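Local coordinates for protein aspartate aminotransferase (Plasmodium falciparum, PDB 3K7Y) that probably interconverts L-aspartate and 2-oxoglutarate with oxaloacetate and L-glutamate, using pyridoxal 5'-phosphate as cofactor in a homodimer, at residues 80-85 against 260-265; 210-215 against 228-233. All coordinates share one frame; numbering follows the deposited sequence.

Contacts 1 and 2 bring two helices down on one face of the large sheet; the centres of the two contacts lie about 10 Å apart. Strand 241-246 runs between strands 258-264 and 209-214, and its V243 touches both H262 of contact 1 and I214 of contact 2. Outside the sheet the helices are tied directly: the carbonyl oxygen I85 O probably takes a hydrogen bond from R232 NE at 3.1 Å, with a weak one from R232 NH2 to L84 O. The cofactor lies across strand 209-214 from helix 229-235, where D213 and A215 reach it. Contact 1 stands further back, the side chain of A260 being about 11 Å from the bound pyridoxal-5'-phosphate.

Contact 1: residues 80-85 against 260-265; sequences LTQNLI and ALHIVC
With CG2 of T81 anti to the backbone N, and CG of H262 anti to its own carbonyl carbon (chi1 -51°), the threonine methyl and the imidazole are brought together, crossing at a slant. CG2 arrives in the plane of the ring, at its CE1-NE2 edge, 3.3 Å from H262 CE1. I85 comes from another direction, its side chain meeting the histidine tip to tip: CD1 sits over one ring face, displaced toward the rim near NE2, and makes a CH-pi contact 3.6 Å from the ring centroid and 26° off the normal. Helix 75-86 crosses strand 258-264 here, the N-to-C directions of the two short segments 69° apart, in the fold type I scaffold of PLP-dependent aminotransferases; this strand runs antiparallel to both its sheet neighbours, 98-104 and 241-246. Q82 adds its CB, which approaches H262 CE1 at 3.7 Å, while the Q82 side chain also touches T100 and I98 of strand 98-104. Two residues back along the strand, A260 gives only a methyl, CB lying 3.9 Å from T81 CG2. No hydrogen bond links the two segments, and T81 also packs against L297 of helix 291-302.

Contact 2: residues 210-215 against 228-233; sequences IIFDIA and VLLIRK. With PLP (pyridoxal-5'-phosphate), chain B.
D213 OD2 lies 2.7 Å from the pyridine nitrogen N1 of pyridoxal-5'-phosphate, and OD1 is further off, at 3.3 Å from the same N1. CG of D213 is anti to the backbone N (chi1 -162°), and the bond from CA to CB of D213 leads away from the helix segment. Next along, A215 CB touches the pyridine ring, 3.7 Å from PLP C3. On the helix side of the strand, F212 and I214 meet the helix through apolar groups alone. The F212 ring is sandwiched: I210 CG2 covers one face near the rim, and I231 CG1 sits over the centre of the opposite face, 3.9 Å from the centroid and 10° off the normal, a CH-pi contact. L230 CD1 closes on the ring edge at F212 CE2, 4.1 Å away, its side chain at about a right angle to the phenylalanine. F241 and F234 add edge-to-face partners. I214 reaches I231 tip to tip, CD1 to CD1, and its CG1 lies near CG2 of V228, the N-cap residue. One strand carrying the cofactor's aspartate on one face and a helix on the other, in the beta-alpha-beta unit 209-214, 229-235, 241-246, is characteristic of fold type I aminotransferases.

Contact 1: residues 80-85 against 260-265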
# COMPACT_ATOMS: atom_id res chain seq x y z
N LEU A 80 -18.95 -9.54 -0.57
CA LEU A 80 -19.33 -9.10 0.77
C LEU A 80 -19.31 -7.58 0.87
O LEU A 80 -20.27 -6.98 1.35
CB LEU A 80 -18.39 -9.69 1.82
CG LEU A 80 -18.69 -11.11 2.25
CD1 LEU A 80 -17.45 -11.69 2.89
CD2 LEU A 80 -19.87 -11.16 3.21
N THR A 81 -18.23 -6.99 0.40
CA THR A 81 -17.97 -5.56 0.44
C THR A 81 -19.02 -4.78 -0.34
O THR A 81 -19.62 -3.85 0.19
CB THR A 81 -16.54 -5.28 -0.09
OG1 THR A 81 -15.60 -5.46 0.99
CG2 THR A 81 -16.39 -3.89 -0.62
N GLN A 82 -19.26 -5.17 -1.58
CA GLN A 82 -20.15 -4.41 -2.43
C GLN A 82 -21.61 -4.52 -1.99
O GLN A 82 -22.43 -3.68 -2.36
CB GLN A 82 -19.95 -4.72 -3.90
CG GLN A 82 -19.99 -6.17 -4.24
CD GLN A 82 -19.90 -6.42 -5.73
OE1 GLN A 82 -19.46 -5.56 -6.49
NE2 GLN A 82 -20.31 -7.62 -6.16
N ASN A 83 -21.94 -5.54 -1.20
CA ASN A 83 -23.25 -5.58 -0.55
C ASN A 83 -23.50 -4.26 0.18
O ASN A 83 -24.56 -3.64 0.04
CB ASN A 83 -23.36 -6.77 0.42
CG ASN A 83 -24.78 -6.96 0.95
OD1 ASN A 83 -25.50 -7.84 0.48
ND2 ASN A 83 -25.19 -6.13 1.92
N LEU A 84 -22.50 -3.80 0.93
CA LEU A 84 -22.65 -2.63 1.77
C LEU A 84 -23.02 -1.39 0.99
O LEU A 84 -23.80 -0.59 1.48
CB LEU A 84 -21.39 -2.40 2.61
CG LEU A 84 -20.98 -3.53 3.56
CD1 LEU A 84 -19.77 -3.12 4.38
CD2 LEU A 84 -22.13 -3.90 4.46
N ILE A 85 -22.50 -1.23 -0.22
CA ILE A 85 -22.83 -0.03 -0.97
C ILE A 85 -24.05 -0.18 -1.85
O ILE A 85 -24.84 0.75 -1.95
CB ILE A 85 -21.64 0.60 -1.74
CG1 ILE A 85 -21.08 -0.35 -2.80
CG2 ILE A 85 -20.55 1.12 -0.77
CD1 ILE A 85 -20.08 -1.37 -2.30
N ALA A 260 -11.73 -0.18 -0.47
CA ALA A 260 -12.11 -0.82 -1.71
C ALA A 260 -12.38 0.19 -2.83
O ALA A 260 -12.61 1.36 -2.56
CB ALA A 260 -13.32 -1.69 -1.48
N LEU A 261 -12.35 -0.28 -4.08
CA LEU A 261 -12.67 0.54 -5.26
C LEU A 261 -13.72 -0.18 -6.11
O LEU A 261 -13.47 -1.29 -6.58
CB LEU A 261 -11.41 0.71 -6.13
CG LEU A 261 -11.10 1.95 -7.00
CD1 LEU A 261 -10.25 1.60 -8.24
CD2 LEU A 261 -12.35 2.74 -7.42
N HIS A 262 -14.88 0.44 -6.32
CA HIS A 262 -15.91 -0.17 -7.17
C HIS A 262 -16.11 0.61 -8.45
O HIS A 262 -16.34 1.82 -8.43
CB HIS A 262 -17.23 -0.27 -6.41
CG HIS A 262 -17.10 -0.94 -5.08
ND1 HIS A 262 -17.00 -2.30 -4.93
CD2 HIS A 262 -17.01 -0.41 -3.83
CE1 HIS A 262 -16.87 -2.60 -3.65
NE2 HIS A 262 -16.88 -1.47 -2.96
N ILE A 263 -16.02 -0.09 -9.58
CA ILE A 263 -16.29 0.51 -10.89
C ILE A 263 -17.40 -0.27 -11.58
O ILE A 263 -17.32 -1.49 -11.73
CB ILE A 263 -15.04 0.57 -11.80
CG1 ILE A 263 -13.96 1.45 -11.17
CG2 ILE A 263 -15.42 1.11 -13.20
CD1 ILE A 263 -12.65 1.39 -11.85
N VAL A 264 -18.43 0.46 -12.01
CA VAL A 264 -19.62 -0.14 -12.61
C VAL A 264 -19.41 -0.24 -14.12
O VAL A 264 -19.11 0.75 -14.78
CB VAL A 264 -20.91 0.67 -12.24
CG1 VAL A 264 -22.07 0.30 -13.15
CG2 VAL A 264 -21.29 0.44 -10.78
N CYS A 265 -19.56 -1.46 -14.65
CA CYS A 265 -19.25 -1.75 -16.06
C CYS A 265 -20.47 -2.16 -16.90
O CYS A 265 -21.39 -2.81 -16.42
CB CYS A 265 -18.18 -2.84 -16.15
SG CYS A 265 -16.64 -2.45 -15.30

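Contact 2: residues 210-215 against 228-233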
# COMPACT_ATOMS: atom_id res chain seq x y z
N ILE A 210 -19.45 9.97 -12.45
CA ILE A 210 -19.42 10.25 -11.02
C ILE A 210 -18.53 9.28 -10.21
O ILE A 210 -18.48 8.07 -10.45
CB ILE A 210 -20.86 10.36 -10.44
CG1 ILE A 210 -21.66 11.46 -11.17
CG2 ILE A 210 -20.83 10.63 -8.94
CD1 ILE A 210 -21.16 12.90 -11.00
N ILE A 211 -17.80 9.85 -9.25
CA ILE A 211 -16.98 9.07 -8.34
C ILE A 211 -17.48 9.42 -6.97
O ILE A 211 -17.37 10.57 -6.55
CB ILE A 211 -15.46 9.42 -8.44
CG1 ILE A 211 -14.85 9.00 -9.78
CG2 ILE A 211 -14.68 8.81 -7.26
CD1 ILE A 211 -15.10 9.96 -10.95
N PHE A 212 -18.05 8.44 -6.28
CA PHE A 212 -18.55 8.69 -4.94
C PHE A 212 -17.45 8.42 -3.93
O PHE A 212 -16.75 7.39 -4.01
CB PHE A 212 -19.75 7.79 -4.66
CG PHE A 212 -20.92 8.01 -5.57
CD1 PHE A 212 -21.03 7.29 -6.77
CD2 PHE A 212 -21.90 8.92 -5.24
CE1 PHE A 212 -22.11 7.48 -7.63
CE2 PHE A 212 -22.99 9.13 -6.10
CZ PHE A 212 -23.10 8.41 -7.30
N ASP A 213 -17.28 9.34 -2.99
CA ASP A 213 -16.37 9.09 -1.88
C ASP A 213 -17.12 8.71 -0.60
O ASP A 213 -17.82 9.53 0.01
CB ASP A 213 -15.44 10.27 -1.62
CG ASP A 213 -14.21 9.88 -0.78
OD1 ASP A 213 -14.12 8.71 -0.31
OD2 ASP A 213 -13.32 10.75 -0.61
N ILE A 214 -16.96 7.45 -0.20
CA ILE A 214 -17.64 6.93 0.97
C ILE A 214 -16.64 6.50 2.05
O ILE A 214 -16.16 5.37 2.05
CB ILE A 214 -18.64 5.80 0.58
CG1 ILE A 214 -19.96 6.42 0.13
CG2 ILE A 214 -18.95 4.90 1.75
CD1 ILE A 214 -20.05 6.60 -1.32
N ALA A 215 -16.35 7.43 2.96
CA ALA A 215 -15.49 7.14 4.10
C ALA A 215 -16.23 6.82 5.40
O ALA A 215 -15.63 6.25 6.32
CB ALA A 215 -14.56 8.27 4.33
N VAL A 228 -26.17 5.81 1.96
CA VAL A 228 -25.74 5.44 0.63
C VAL A 228 -26.92 5.36 -0.35
O VAL A 228 -26.86 4.68 -1.38
CB VAL A 228 -24.92 4.12 0.71
CG1 VAL A 228 -25.77 2.89 0.34
CG2 VAL A 228 -23.67 4.20 -0.12
N LEU A 229 -28.00 6.08 -0.05
CA LEU A 229 -29.22 6.01 -0.87
C LEU A 229 -29.01 6.50 -2.29
O LEU A 229 -29.44 5.84 -3.24
CB LEU A 229 -30.41 6.74 -0.23
CG LEU A 229 -31.75 6.75 -0.99
CD1 LEU A 229 -32.19 5.37 -1.45
CD2 LEU A 229 -32.83 7.39 -0.15
N LEU A 230 -28.36 7.65 -2.45
CA LEU A 230 -28.21 8.23 -3.77
C LEU A 230 -27.62 7.19 -4.70
O LEU A 230 -28.05 7.08 -5.86
CB LEU A 230 -27.30 9.44 -3.74
CG LEU A 230 -27.64 10.59 -4.69
CD1 LEU A 230 -26.34 11.27 -5.07
CD2 LEU A 230 -28.43 10.21 -5.94
N ILE A 231 -26.67 6.43 -4.19
CA ILE A 231 -26.00 5.41 -4.98
C ILE A 231 -27.02 4.38 -5.43
O ILE A 231 -27.06 4.02 -6.61
CB ILE A 231 -24.84 4.74 -4.20
CG1 ILE A 231 -23.71 5.74 -4.02
CG2 ILE A 231 -24.33 3.51 -4.94
CD1 ILE A 231 -22.59 5.28 -3.12
N ARG A 232 -27.85 3.93 -4.50
CA ARG A 232 -28.85 2.90 -4.80
C ARG A 232 -29.94 3.40 -5.75
O ARG A 232 -30.36 2.69 -6.67
CB ARG A 232 -29.44 2.31 -3.53
CG ARG A 232 -28.52 1.26 -2.93
CD ARG A 232 -28.82 1.01 -1.48
NE ARG A 232 -27.66 0.48 -0.77
CZ ARG A 232 -27.74 -0.29 0.31
NH1 ARG A 232 -28.92 -0.64 0.79
NH2 ARG A 232 -26.64 -0.73 0.91
N LYS A 233 -30.34 4.65 -5.55
CA LYS A 233 -31.26 5.29 -6.48
C LYS A 233 -30.62 5.35 -7.88
O LYS A 233 -31.22 4.90 -8.84
CB LYS A 233 -31.70 6.65 -5.96
CG LYS A 233 -33.13 6.96 -6.31
CD LYS A 233 -33.84 7.84 -5.28
CE LYS A 233 -35.22 8.25 -5.82
NZ LYS A 233 -36.03 9.13 -4.94
N1 PLP B . -12.17 10.37 1.83
C2 PLP B . -12.61 11.15 2.87
C2A PLP B . -13.69 12.12 2.62
C3 PLP B . -12.04 10.99 4.13
O3 PLP B . -12.49 11.76 5.18
C4 PLP B . -11.02 10.06 4.32
C4A PLP B . -10.55 9.84 5.73
O4A PLP B . -11.07 8.93 6.40
C5 PLP B . -10.57 9.26 3.26
C6 PLP B . -11.16 9.44 2.00
C5A PLP B . -9.45 8.22 3.36
O4P PLP B . -9.54 7.28 4.42
P PLP B . -8.33 6.26 4.72
O1P PLP B . -8.83 4.98 5.34
O2P PLP B . -7.41 6.87 5.74
O3P PLP B . -7.64 5.95 3.40